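Local coordinates for protein ribonucleoside triphosphate reductase (Lactobacillus leichmannii, PDB 1L1L) that probably reduces ribonucleoside triphosphates to 2'-deoxyribonucleotides with the help of the B12 cofactor adenosylcobalamin, as a monomeric, allosterically regulated class II ribonucleotide reductase, at residues I477-L482 / K611-D616; W23-W28 / E696-R701; E595-I598 / T604-E607; E156-G161 / E225-A230. All blocks are in the same frame, centred on the assembly; numbering follows the deposited sequence.

Contact 1: residues I477-L482 / K611-D616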
loop_
_atom_site.group_PDB
_atom_site.type_symbol
_atom_site.label_atom_id
_atom_site.label_comp_id
_atom_site.label_asym_id
_atom_site.label_seq_id
_atom_site.Cartn_x
_atom_site.Cartn_y
_atom_site.Cartn_z
ATOM N N ILE A 477 16.578 4.575 -6.178
ATOM C CA ILE A 477 17.822 3.849 -5.938
ATOM C C ILE A 477 18.706 3.597 -7.157
ATOM O O ILE A 477 19.934 3.690 -7.073
ATOM C CB ILE A 477 17.526 2.502 -5.253
ATOM C CG1 ILE A 477 16.884 2.759 -3.882
ATOM C CG2 ILE A 477 18.809 1.671 -5.133
ATOM C CD1 ILE A 477 16.377 1.486 -3.184
ATOM N N GLN A 478 18.114 3.264 -8.294
ATOM C CA GLN A 478 18.944 3.034 -9.457
ATOM C C GLN A 478 19.545 4.354 -9.942
ATOM O O GLN A 478 20.715 4.389 -10.334
ATOM C CB GLN A 478 18.152 2.353 -10.576
ATOM C CG GLN A 478 17.716 0.918 -10.262
ATOM C CD GLN A 478 18.838 0.043 -9.705
ATOM O OE1 GLN A 478 19.954 0.037 -10.220
ATOM N NE2 GLN A 478 18.534 -0.710 -8.650
ATOM N N ASP A 479 18.761 5.438 -9.908
ATOM C CA ASP A 479 19.267 6.747 -10.347
ATOM C C ASP A 479 20.438 7.167 -9.462
ATOM O O ASP A 479 21.481 7.621 -9.945
ATOM C CB ASP A 479 18.205 7.849 -10.230
ATOM C CG ASP A 479 16.993 7.619 -11.107
ATOM O OD1 ASP A 479 17.107 6.972 -12.173
ATOM O OD2 ASP A 479 15.919 8.124 -10.720
ATOM N N TRP A 480 20.236 7.030 -8.157
ATOM C CA TRP A 480 21.238 7.409 -7.171
ATOM C C TRP A 480 22.557 6.660 -7.328
ATOM O O TRP A 480 23.624 7.268 -7.236
ATOM C CB TRP A 480 20.684 7.188 -5.765
ATOM C CG TRP A 480 21.608 7.607 -4.662
ATOM C CD1 TRP A 480 22.209 8.829 -4.514
ATOM C CD2 TRP A 480 21.978 6.837 -3.508
ATOM N NE1 TRP A 480 22.922 8.867 -3.339
ATOM C CE2 TRP A 480 22.797 7.660 -2.702
ATOM C CE3 TRP A 480 21.694 5.533 -3.076
ATOM C CZ2 TRP A 480 23.336 7.221 -1.483
ATOM C CZ3 TRP A 480 22.231 5.098 -1.863
ATOM C CH2 TRP A 480 23.043 5.943 -1.082
ATOM N N LEU A 481 22.483 5.351 -7.564
ATOM C CA LEU A 481 23.682 4.529 -7.719
ATOM C C LEU A 481 24.392 4.696 -9.064
ATOM O O LEU A 481 25.615 4.796 -9.115
ATOM C CB LEU A 481 23.343 3.047 -7.512
ATOM C CG LEU A 481 22.754 2.647 -6.154
ATOM C CD1 LEU A 481 22.464 1.149 -6.148
ATOM C CD2 LEU A 481 23.716 3.008 -5.040
ATOM N N LEU A 482 23.630 4.722 -10.152
ATOM C CA LEU A 482 24.220 4.858 -11.480
ATOM C C LEU A 482 24.996 6.164 -11.585
ATOM O O LEU A 482 26.102 6.215 -12.132
ATOM C CB LEU A 482 23.131 4.818 -12.554
ATOM C CG LEU A 482 23.596 4.931 -14.013
ATOM C CD1 LEU A 482 24.552 3.795 -14.341
ATOM C CD2 LEU A 482 22.385 4.892 -14.941
ATOM N N LYS A 611 13.173 11.722 -20.124
ATOM C CA LYS A 611 14.535 11.214 -20.186
ATOM C C LYS A 611 14.933 10.685 -18.822
ATOM O O LYS A 611 14.836 11.393 -17.820
ATOM C CB LYS A 611 15.508 12.317 -20.597
ATOM C CG LYS A 611 16.957 11.862 -20.630
ATOM C CD LYS A 611 17.876 12.961 -21.157
ATOM C CE LYS A 611 19.322 12.473 -21.253
ATOM N NZ LYS A 611 20.234 13.513 -21.825
ATOM N N ALA A 612 15.378 9.435 -18.778
ATOM C CA ALA A 612 15.782 8.848 -17.509
ATOM C C ALA A 612 17.198 9.267 -17.160
ATOM O O ALA A 612 18.026 9.496 -18.041
ATOM C CB ALA A 612 15.694 7.332 -17.578
ATOM N N VAL A 613 17.461 9.381 -15.863
ATOM C CA VAL A 613 18.784 9.738 -15.382
ATOM C C VAL A 613 19.772 8.718 -15.926
ATOM O O VAL A 613 19.463 7.524 -16.012
ATOM C CB VAL A 613 18.836 9.700 -13.848
ATOM C CG1 VAL A 613 20.242 9.973 -13.362
ATOM C CG2 VAL A 613 17.871 10.719 -13.279
ATOM N N GLY A 614 20.951 9.188 -16.313
ATOM C CA GLY A 614 21.963 8.291 -16.834
ATOM C C GLY A 614 21.580 7.631 -18.140
ATOM O O GLY A 614 22.160 6.613 -18.519
ATOM N N ALA A 615 20.612 8.219 -18.834
ATOM C CA ALA A 615 20.133 7.690 -20.104
ATOM C C ALA A 615 21.255 7.386 -21.097
ATOM O O ALA A 615 21.185 6.406 -21.846
ATOM C CB ALA A 615 19.139 8.669 -20.726
ATOM N N ASP A 616 22.293 8.220 -21.096
ATOM C CA ASP A 616 23.409 8.042 -22.019
ATOM C C ASP A 616 24.623 7.339 -21.427
ATOM O O ASP A 616 25.712 7.383 -22.000
ATOM C CB ASP A 616 23.829 9.398 -22.594
ATOM C CG ASP A 616 22.728 10.042 -23.401
ATOM O OD1 ASP A 616 22.163 9.350 -24.277
ATOM O OD2 ASP A 616 22.429 11.233 -23.163
HETATM O O HOH W 1 18.792 5.731 -13.915
#
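D479 lays its carboxylate obliquely across the isopropyl group of V613, with OD1 3.6 Å from V613 CB and CG close to the CG2 methyl. CG of the aspartate stands anti to its carbonyl carbon (chi1 -63°), which carries the acid off the side of helix 477-485 toward the loop that follows strand 603-611. One turn further on, L482 points toward the same loop, and its CD2 methyl does the touching: it rests 3.9 Å from CA of G614 and beside the carbonyl of V613. G614 suits this place, since its backbone takes a positive phi of 65° in the type II turn from A612 to A615. No direct hydrogen bond joins the segments. A water does so instead, donating to OD1 of D479 at 2.7 Å and to the carbonyl oxygen of V613 at 2.8 Å. The carboxylate is also held by H566 NE2 at OD1 and by the backbone N of S560 at OD2, while V613 leans on L427 too. The acid is therefore buried with both oxygens bonded, and from this fixed position it shares one water that couples the helix to the turn.

Contact 2: residues W23-W28 / E696-R701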
loop_
_atom_site.group_PDB
_atom_site.type_symbol
_atom_site.label_atom_id
_atom_site.label_comp_id
_atom_site.label_asym_id
_atom_site.label_seq_id
_atom_site.Cartn_x
_atom_site.Cartn_y
_atom_site.Cartn_z
ATOM N N TRP A 23 10.072 18.688 -9.452
ATOM C CA TRP A 23 8.996 17.946 -10.107
ATOM C C TRP A 23 9.519 17.110 -11.269
ATOM O O TRP A 23 10.423 17.531 -12.002
ATOM C CB TRP A 23 7.934 18.898 -10.667
ATOM C CG TRP A 23 7.146 19.694 -9.661
ATOM C CD1 TRP A 23 7.100 21.057 -9.560
ATOM C CD2 TRP A 23 6.194 19.191 -8.710
ATOM N NE1 TRP A 23 6.169 21.433 -8.620
ATOM C CE2 TRP A 23 5.598 20.309 -8.083
ATOM C CE3 TRP A 23 5.781 17.902 -8.331
ATOM C CZ2 TRP A 23 4.611 20.183 -7.099
ATOM C CZ3 TRP A 23 4.796 17.776 -7.350
ATOM C CH2 TRP A 23 4.223 18.911 -6.747
ATOM N N GLY A 24 8.944 15.923 -11.445
ATOM C CA GLY A 24 9.340 15.089 -12.560
ATOM C C GLY A 24 8.505 15.609 -13.716
ATOM O O GLY A 24 7.631 16.448 -13.499
ATOM N N LYS A 25 8.759 15.144 -14.935
ATOM C CA LYS A 25 7.977 15.608 -16.077
ATOM C C LYS A 25 6.475 15.385 -15.884
ATOM O O LYS A 25 5.666 16.120 -16.445
ATOM C CB LYS A 25 8.447 14.920 -17.363
ATOM C CG LYS A 25 9.817 15.392 -17.862
ATOM C CD LYS A 25 9.792 16.856 -18.267
ATOM C CE LYS A 25 11.184 17.348 -18.654
ATOM N NZ LYS A 25 11.694 16.661 -19.876
ATOM N N LEU A 26 6.102 14.393 -15.075
ATOM C CA LEU A 26 4.682 14.099 -14.822
ATOM C C LEU A 26 4.304 14.524 -13.403
ATOM O O LEU A 26 3.150 14.403 -12.993
ATOM C CB LEU A 26 4.400 12.587 -14.944
ATOM C CG LEU A 26 5.055 11.724 -16.024
ATOM C CD1 LEU A 26 4.639 10.264 -15.850
ATOM C CD2 LEU A 26 4.640 12.210 -17.378
ATOM N N GLY A 27 5.291 15.022 -12.661
ATOM C CA GLY A 27 5.079 15.415 -11.278
ATOM C C GLY A 27 3.935 16.323 -10.868
ATOM O O GLY A 27 3.047 15.915 -10.122
ATOM N N TRP A 28 3.952 17.568 -11.330
ATOM C CA TRP A 28 2.907 18.502 -10.942
ATOM C C TRP A 28 1.518 18.023 -11.299
ATOM O O TRP A 28 0.583 18.152 -10.507
ATOM C CB TRP A 28 3.130 19.860 -11.587
ATOM C CG TRP A 28 2.173 20.858 -11.099
ATOM C CD1 TRP A 28 2.231 21.544 -9.922
ATOM C CD2 TRP A 28 0.972 21.275 -11.750
ATOM N NE1 TRP A 28 1.139 22.363 -9.801
ATOM C CE2 TRP A 28 0.351 22.221 -10.913
ATOM C CE3 TRP A 28 0.360 20.940 -12.966
ATOM C CZ2 TRP A 28 -0.853 22.838 -11.247
ATOM C CZ3 TRP A 28 -0.833 21.551 -13.298
ATOM C CH2 TRP A 28 -1.430 22.493 -12.440
ATOM N N GLU A 696 17.315 11.605 -30.137
ATOM C CA GLU A 696 16.936 12.622 -31.115
ATOM C C GLU A 696 15.452 12.956 -31.082
ATOM O O GLU A 696 15.074 14.129 -31.131
ATOM C CB GLU A 696 17.327 12.173 -32.527
ATOM C CG GLU A 696 18.695 12.677 -32.973
ATOM C CD GLU A 696 18.601 13.818 -33.982
ATOM O OE1 GLU A 696 17.671 14.643 -33.863
ATOM O OE2 GLU A 696 19.466 13.896 -34.886
ATOM N N THR A 697 14.614 11.925 -31.002
ATOM C CA THR A 697 13.171 12.128 -30.971
ATOM C C THR A 697 12.771 12.809 -29.676
ATOM O O THR A 697 11.906 13.679 -29.662
ATOM C CB THR A 697 12.408 10.800 -31.072
ATOM O OG1 THR A 697 12.770 10.128 -32.283
ATOM C CG2 THR A 697 10.911 11.053 -31.063
ATOM N N TYR A 698 13.397 12.396 -28.581
ATOM C CA TYR A 698 13.091 12.987 -27.292
ATOM C C TYR A 698 13.341 14.491 -27.289
ATOM O O TYR A 698 12.498 15.264 -26.851
ATOM C CB TYR A 698 13.921 12.330 -26.186
ATOM C CG TYR A 698 13.932 13.134 -24.914
ATOM C CD1 TYR A 698 14.988 13.994 -24.622
ATOM C CD2 TYR A 698 12.850 13.093 -24.033
ATOM C CE1 TYR A 698 14.968 14.802 -23.481
ATOM C CE2 TYR A 698 12.818 13.895 -22.895
ATOM C CZ TYR A 698 13.879 14.747 -22.625
ATOM O OH TYR A 698 13.842 15.546 -21.502
ATOM N N GLU A 699 14.505 14.904 -27.779
ATOM C CA GLU A 699 14.839 16.318 -27.805
ATOM C C GLU A 699 13.848 17.103 -28.659
ATOM O O GLU A 699 13.408 18.189 -28.270
ATOM C CB GLU A 699 16.258 16.498 -28.331
ATOM C CG GLU A 699 17.236 15.549 -27.667
ATOM C CD GLU A 699 18.675 15.907 -27.937
ATOM O OE1 GLU A 699 19.031 16.088 -29.123
ATOM O OE2 GLU A 699 19.453 16.000 -26.961
ATOM N N LYS A 700 13.488 16.551 -29.816
ATOM C CA LYS A 700 12.537 17.217 -30.698
ATOM C C LYS A 700 11.195 17.405 -29.989
ATOM O O LYS A 700 10.652 18.511 -29.934
ATOM C CB LYS A 700 12.329 16.404 -31.980
ATOM C CG LYS A 700 13.539 16.353 -32.900
ATOM C CD LYS A 700 13.185 15.732 -34.242
ATOM C CE LYS A 700 14.368 15.756 -35.200
ATOM N NZ LYS A 700 13.957 15.390 -36.589
ATOM N N ARG A 701 10.674 16.314 -29.436
ATOM C CA ARG A 701 9.400 16.339 -28.730
ATOM C C ARG A 701 9.368 17.272 -27.517
ATOM O O ARG A 701 8.413 18.023 -27.336
ATOM C CB ARG A 701 9.026 14.919 -28.308
ATOM C CG ARG A 701 8.713 14.018 -29.484
ATOM C CD ARG A 701 7.495 14.545 -30.215
ATOM N NE ARG A 701 6.325 14.507 -29.348
ATOM C CZ ARG A 701 5.667 13.392 -29.041
ATOM N NH1 ARG A 701 6.073 12.233 -29.547
ATOM N NH2 ARG A 701 4.612 13.436 -28.231
#
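K25 reaches from a turn ahead of helix 27-32 and overlaps Y698 of helix 695-704 only at its far end, where NZ comes 2.9 Å from the phenolic OH. The two side chains advance from opposite directions, so their long stems have little to do with each other; the ammonium meets the tyrosine at the ring edge, near the ring plane, and CZ is 4.0 Å from NZ. NZ acts as the donor in a weak hydrogen bond to OH. Long side chains are needed here, because the nearest CA atoms, those of K25 and Y698, are 12.6 Å apart. In Y698, CG lies anti to the backbone N (chi1 164°), a torsion that carries the ring out from the helix and brings OH, not CB, to K25. K25 bends at chi2 and again at chi4, the second bend (65°) turning the ammonium at the end of an otherwise outstretched tip.

On its own side of the fold, the Y698 side chain touches K611 of strand 603-611 and I693. On the other side L26, next to K25, turns into the protein against F608 and I610 of that same strand, which roots the turn that presents the lysine. K25 itself is exposed, and lysine suits such a place, since its flexible chain spans the distance and brings an N-H donor to the phenol. A single weak bond and 60 Å² of buried surface imply a light polar link between two surface elements, and not a rigid clamp.

Contact 3: residues E595-I598 / T604-E607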
loop_
_atom_site.group_PDB
_atom_site.type_symbol
_atom_site.label_atom_id
_atom_site.label_comp_id
_atom_site.label_asym_id
_atom_site.label_seq_id
_atom_site.Cartn_x
_atom_site.Cartn_y
_atom_site.Cartn_z
ATOM N N GLU A 595 -4.402 12.769 -27.752
ATOM C CA GLU A 595 -5.140 11.908 -28.666
ATOM C C GLU A 595 -6.213 11.197 -27.858
ATOM O O GLU A 595 -6.069 11.011 -26.648
ATOM C CB GLU A 595 -4.196 10.864 -29.273
ATOM C CG GLU A 595 -3.747 9.823 -28.249
ATOM C CD GLU A 595 -2.583 8.972 -28.712
ATOM O OE1 GLU A 595 -2.690 8.338 -29.795
ATOM O OE2 GLU A 595 -1.561 8.930 -27.981
ATOM N N ALA A 596 -7.297 10.807 -28.519
ATOM C CA ALA A 596 -8.351 10.089 -27.821
ATOM C C ALA A 596 -7.763 8.732 -27.418
ATOM O O ALA A 596 -7.034 8.110 -28.186
ATOM C CB ALA A 596 -9.556 9.906 -28.745
ATOM N N ASP A 597 -8.054 8.295 -26.198
ATOM C CA ASP A 597 -7.554 7.016 -25.697
ATOM C C ASP A 597 -8.416 5.927 -26.339
ATOM O O ASP A 597 -9.635 6.037 -26.360
ATOM C CB ASP A 597 -7.669 7.002 -24.169
ATOM C CG ASP A 597 -7.468 5.630 -23.559
ATOM O OD1 ASP A 597 -6.630 4.839 -24.042
ATOM O OD2 ASP A 597 -8.158 5.354 -22.561
ATOM N N ILE A 598 -7.780 4.899 -26.879
ATOM C CA ILE A 598 -8.524 3.817 -27.540
ATOM C C ILE A 598 -8.995 2.717 -26.598
ATOM O O ILE A 598 -9.830 1.887 -26.975
ATOM C CB ILE A 598 -7.682 3.155 -28.661
ATOM C CG1 ILE A 598 -6.436 2.488 -28.067
ATOM C CG2 ILE A 598 -7.305 4.187 -29.706
ATOM C CD1 ILE A 598 -5.447 1.978 -29.100
ATOM N N THR A 604 -8.786 11.053 -22.737
ATOM C CA THR A 604 -7.753 11.642 -23.589
ATOM C C THR A 604 -6.371 11.275 -23.074
ATOM O O THR A 604 -6.121 11.307 -21.867
ATOM C CB THR A 604 -7.832 13.208 -23.599
ATOM O OG1 THR A 604 -9.096 13.635 -24.110
ATOM C CG2 THR A 604 -6.720 13.800 -24.460
ATOM N N CYS A 605 -5.479 10.923 -23.989
ATOM C CA CYS A 605 -4.111 10.600 -23.626
ATOM C C CYS A 605 -3.286 11.857 -23.853
ATOM O O CYS A 605 -3.505 12.580 -24.825
ATOM C CB CYS A 605 -3.531 9.510 -24.526
ATOM S SG CYS A 605 -3.965 7.813 -24.094
ATOM N N VAL A 606 -2.345 12.113 -22.956
ATOM C CA VAL A 606 -1.458 13.251 -23.115
ATOM C C VAL A 606 -0.036 12.681 -23.088
ATOM O O VAL A 606 0.341 11.945 -22.161
ATOM C CB VAL A 606 -1.671 14.292 -21.995
ATOM C CG1 VAL A 606 -0.714 15.466 -22.189
ATOM C CG2 VAL A 606 -3.120 14.783 -22.019
ATOM N N GLU A 607 0.746 13.014 -24.114
ATOM C CA GLU A 607 2.108 12.508 -24.247
ATOM C C GLU A 607 3.193 13.352 -23.571
ATOM O O GLU A 607 3.387 14.537 -23.903
ATOM C CB GLU A 607 2.422 12.327 -25.734
ATOM C CG GLU A 607 1.265 11.641 -26.474
ATOM C CD GLU A 607 1.590 11.238 -27.895
ATOM O OE1 GLU A 607 2.699 11.541 -28.381
ATOM O OE2 GLU A 607 0.716 10.600 -28.532
#
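Two backbone hydrogen bonds tie E595 to C605 in the antiparallel beta hairpin of strands 593-596 and 603-611. C605 N donates to E595 O at 2.7 Å in a nearly straight bond, 171° at the hydrogen, while E595 N returns a longer one to C605 O at 3.1 Å. They make this a hydrogen-bonded pair; A596 and T604 beside it form a non-hydrogen-bonded one, and T604 CA adds a C-H contact to E595 O.

The carboxylates of E595 and E607 then crowd together. Their chains cross at about a right angle, and the two OE2 atoms, both acceptors, lie 2.9 Å apart. R574 NE forms a salt bridge with E595 OE2, its NH2 standing at long, weak range from E607 OE2, while R701 takes E607 OE1; these two arginines probably offset the repulsion. CG of E595 lies between its backbone N and carbonyl carbon (chi1 70°), which brings it against C605 CB.

D597 is bridged to R576 and bonded to Y599 N. The small, weakly polar cysteine suits its place between two acidic side chains: its CB packs on E595 CG, and its SG meets D597 CB at 3.8 Å.

Contact 4: residues E156-G161 / E225-A230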
loop_
_atom_site.group_PDB
_atom_site.type_symbol
_atom_site.label_atom_id
_atom_site.label_comp_id
_atom_site.label_asym_id
_atom_site.label_seq_id
_atom_site.Cartn_x
_atom_site.Cartn_y
_atom_site.Cartn_z
ATOM N N GLU A 156 -10.272 -1.713 7.974
ATOM C CA GLU A 156 -9.095 -1.065 7.403
ATOM C C GLU A 156 -9.248 -0.891 5.895
ATOM O O GLU A 156 -8.793 0.107 5.323
ATOM C CB GLU A 156 -7.838 -1.863 7.734
ATOM C CG GLU A 156 -7.545 -1.971 9.222
ATOM C CD GLU A 156 -7.591 -0.622 9.950
ATOM O OE1 GLU A 156 -7.225 0.408 9.336
ATOM O OE2 GLU A 156 -7.984 -0.607 11.139
ATOM N N LEU A 157 -9.886 -1.860 5.235
ATOM C CA LEU A 157 -10.107 -1.733 3.800
ATOM C C LEU A 157 -11.053 -0.554 3.507
ATOM O O LEU A 157 -10.840 0.194 2.560
ATOM C CB LEU A 157 -10.714 -3.025 3.209
ATOM C CG LEU A 157 -9.794 -4.232 2.945
ATOM C CD1 LEU A 157 -10.653 -5.487 2.570
ATOM C CD2 LEU A 157 -8.818 -3.895 1.839
ATOM N N MET A 158 -12.108 -0.392 4.297
ATOM C CA MET A 158 -13.028 0.704 4.029
ATOM C C MET A 158 -12.375 2.054 4.343
ATOM O O MET A 158 -12.803 3.072 3.824
ATOM C CB MET A 158 -14.324 0.549 4.818
ATOM C CG MET A 158 -15.305 -0.401 4.143
ATOM S SD MET A 158 -16.886 -0.301 4.925
ATOM C CE MET A 158 -16.497 -1.029 6.507
ATOM N N LYS A 159 -11.347 2.035 5.187
ATOM C CA LYS A 159 -10.613 3.251 5.545
ATOM C C LYS A 159 -9.543 3.534 4.481
ATOM O O LYS A 159 -8.653 4.366 4.678
ATOM C CB LYS A 159 -9.959 3.102 6.923
ATOM C CG LYS A 159 -10.950 3.090 8.099
ATOM C CD LYS A 159 -10.260 2.685 9.391
ATOM C CE LYS A 159 -11.208 2.732 10.570
ATOM N NZ LYS A 159 -10.571 2.241 11.830
ATOM N N GLY A 160 -9.634 2.814 3.364
ATOM C CA GLY A 160 -8.721 3.010 2.253
ATOM C C GLY A 160 -7.354 2.367 2.303
ATOM O O GLY A 160 -6.489 2.714 1.503
ATOM N N GLY A 161 -7.139 1.433 3.223
ATOM C CA GLY A 161 -5.836 0.801 3.306
ATOM C C GLY A 161 -5.785 -0.549 2.616
ATOM O O GLY A 161 -6.764 -0.985 2.017
ATOM N N GLU A 225 -19.002 1.504 10.333
ATOM C CA GLU A 225 -19.157 0.525 11.399
ATOM C C GLU A 225 -20.418 -0.306 11.184
ATOM O O GLU A 225 -20.451 -1.503 11.491
ATOM C CB GLU A 225 -19.216 1.225 12.761
ATOM C CG GLU A 225 -18.021 2.125 13.037
ATOM C CD GLU A 225 -17.948 3.297 12.068
ATOM O OE1 GLU A 225 -18.944 4.039 11.958
ATOM O OE2 GLU A 225 -16.900 3.474 11.410
ATOM N N GLY A 226 -21.461 0.329 10.659
ATOM C CA GLY A 226 -22.701 -0.387 10.415
ATOM C C GLY A 226 -22.457 -1.555 9.474
ATOM O O GLY A 226 -22.986 -2.646 9.679
ATOM N N TRP A 227 -21.644 -1.310 8.447
ATOM C CA TRP A 227 -21.291 -2.313 7.441
ATOM C C TRP A 227 -20.506 -3.461 8.056
ATOM O O TRP A 227 -20.791 -4.635 7.784
ATOM C CB TRP A 227 -20.450 -1.672 6.326
ATOM C CG TRP A 227 -21.234 -0.883 5.311
ATOM C CD1 TRP A 227 -22.266 -0.027 5.555
ATOM C CD2 TRP A 227 -21.021 -0.861 3.894
ATOM N NE1 TRP A 227 -22.712 0.525 4.383
ATOM C CE2 TRP A 227 -21.963 0.033 3.346
ATOM C CE3 TRP A 227 -20.121 -1.512 3.034
ATOM C CZ2 TRP A 227 -22.033 0.298 1.975
ATOM C CZ3 TRP A 227 -20.190 -1.253 1.671
ATOM C CH2 TRP A 227 -21.140 -0.354 1.155
ATOM N N VAL A 228 -19.514 -3.118 8.873
ATOM C CA VAL A 228 -18.674 -4.104 9.543
ATOM C C VAL A 228 -19.486 -4.986 10.502
ATOM O O VAL A 228 -19.412 -6.214 10.434
ATOM C CB VAL A 228 -17.525 -3.428 10.340
ATOM C CG1 VAL A 228 -16.738 -4.482 11.125
ATOM C CG2 VAL A 228 -16.588 -2.683 9.374
ATOM N N LEU A 229 -20.256 -4.353 11.386
ATOM C CA LEU A 229 -21.078 -5.079 12.354
ATOM C C LEU A 229 -22.091 -6.021 11.689
ATOM O O LEU A 229 -22.384 -7.097 12.221
ATOM C CB LEU A 229 -21.808 -4.085 13.276
ATOM C CG LEU A 229 -20.903 -3.226 14.168
ATOM C CD1 LEU A 229 -21.736 -2.255 14.986
ATOM C CD2 LEU A 229 -20.076 -4.118 15.072
ATOM N N ALA A 230 -22.607 -5.624 10.527
ATOM C CA ALA A 230 -23.586 -6.436 9.801
ATOM C C ALA A 230 -22.956 -7.706 9.219
ATOM O O ALA A 230 -23.603 -8.762 9.129
ATOM C CB ALA A 230 -24.208 -5.624 8.701
#
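M158 sends its side chain from the last turn of helix 148-158 straight at helix 224-236. Its CB points toward that helix, and CG, set anti to the carbonyl carbon, continues the reach in a nearly extended line. SD is the first atom to make contact across the gap, lying 3.9 Å from CE3 of W227 and 4.1 Å from its CB. The sulfur stands 4.8 Å from the centre of the six-membered ring and 48° off the ring normal, an oblique Met-aromatic approach. A bend at chi3 (-68°) then swings the terminal methyl off the indole: CE sits 4.0 Å from W227 CB and presses on CG2 of V228 at 3.3 Å, tighter than ordinary van der Waals contact. The thioether is thus wedged between two successive residues of the opposing helix, sulfur against the tryptophan, methyl against the valine.

Each residue type fits its task. Methionine is long and pliant enough to bridge backbones whose nearest CA atoms, of M158 and V228, are 9.2 Å apart, while the branched valine offers CG2 as a compact methyl. F154, a turn earlier on helix 148-158, touches both W227 and V228, and V312 of helix 298-313 touches the methionine as well.

Immediately after M158 the helix stops. G160 takes a positive phi (81°), which glycine accepts readily, and G161 N bonds to E156 O while G160 N bonds to L157 O. The arrangement is that of a Schellman motif ending a helix, whose final turn carries an apolar helix-to-helix contact with the B12-dependent reductase insertion region.

Overall arrangement
Near the N terminus, 23-28 opens the longest loop, closed by contact 2 only when helix 695-704 arrives after 667 intervening residues. Everything else nests inside it. Contact 4 closes first, joining helices 148-158 and 224-236 on the side of the molecule opposite contacts 1 and 2. Contact 1 then opens at helix 477-485 and closes just beyond strand 603-611, and the short hairpin of contact 3 is nested within it; contact 4 stands in series with both, and none cross. Strand 603-611 links contacts 1, 2 and 3: its end leads into contact 1, K611 packs on Y698 of contact 2, and E607 of contact 3 forms a salt bridge with R701.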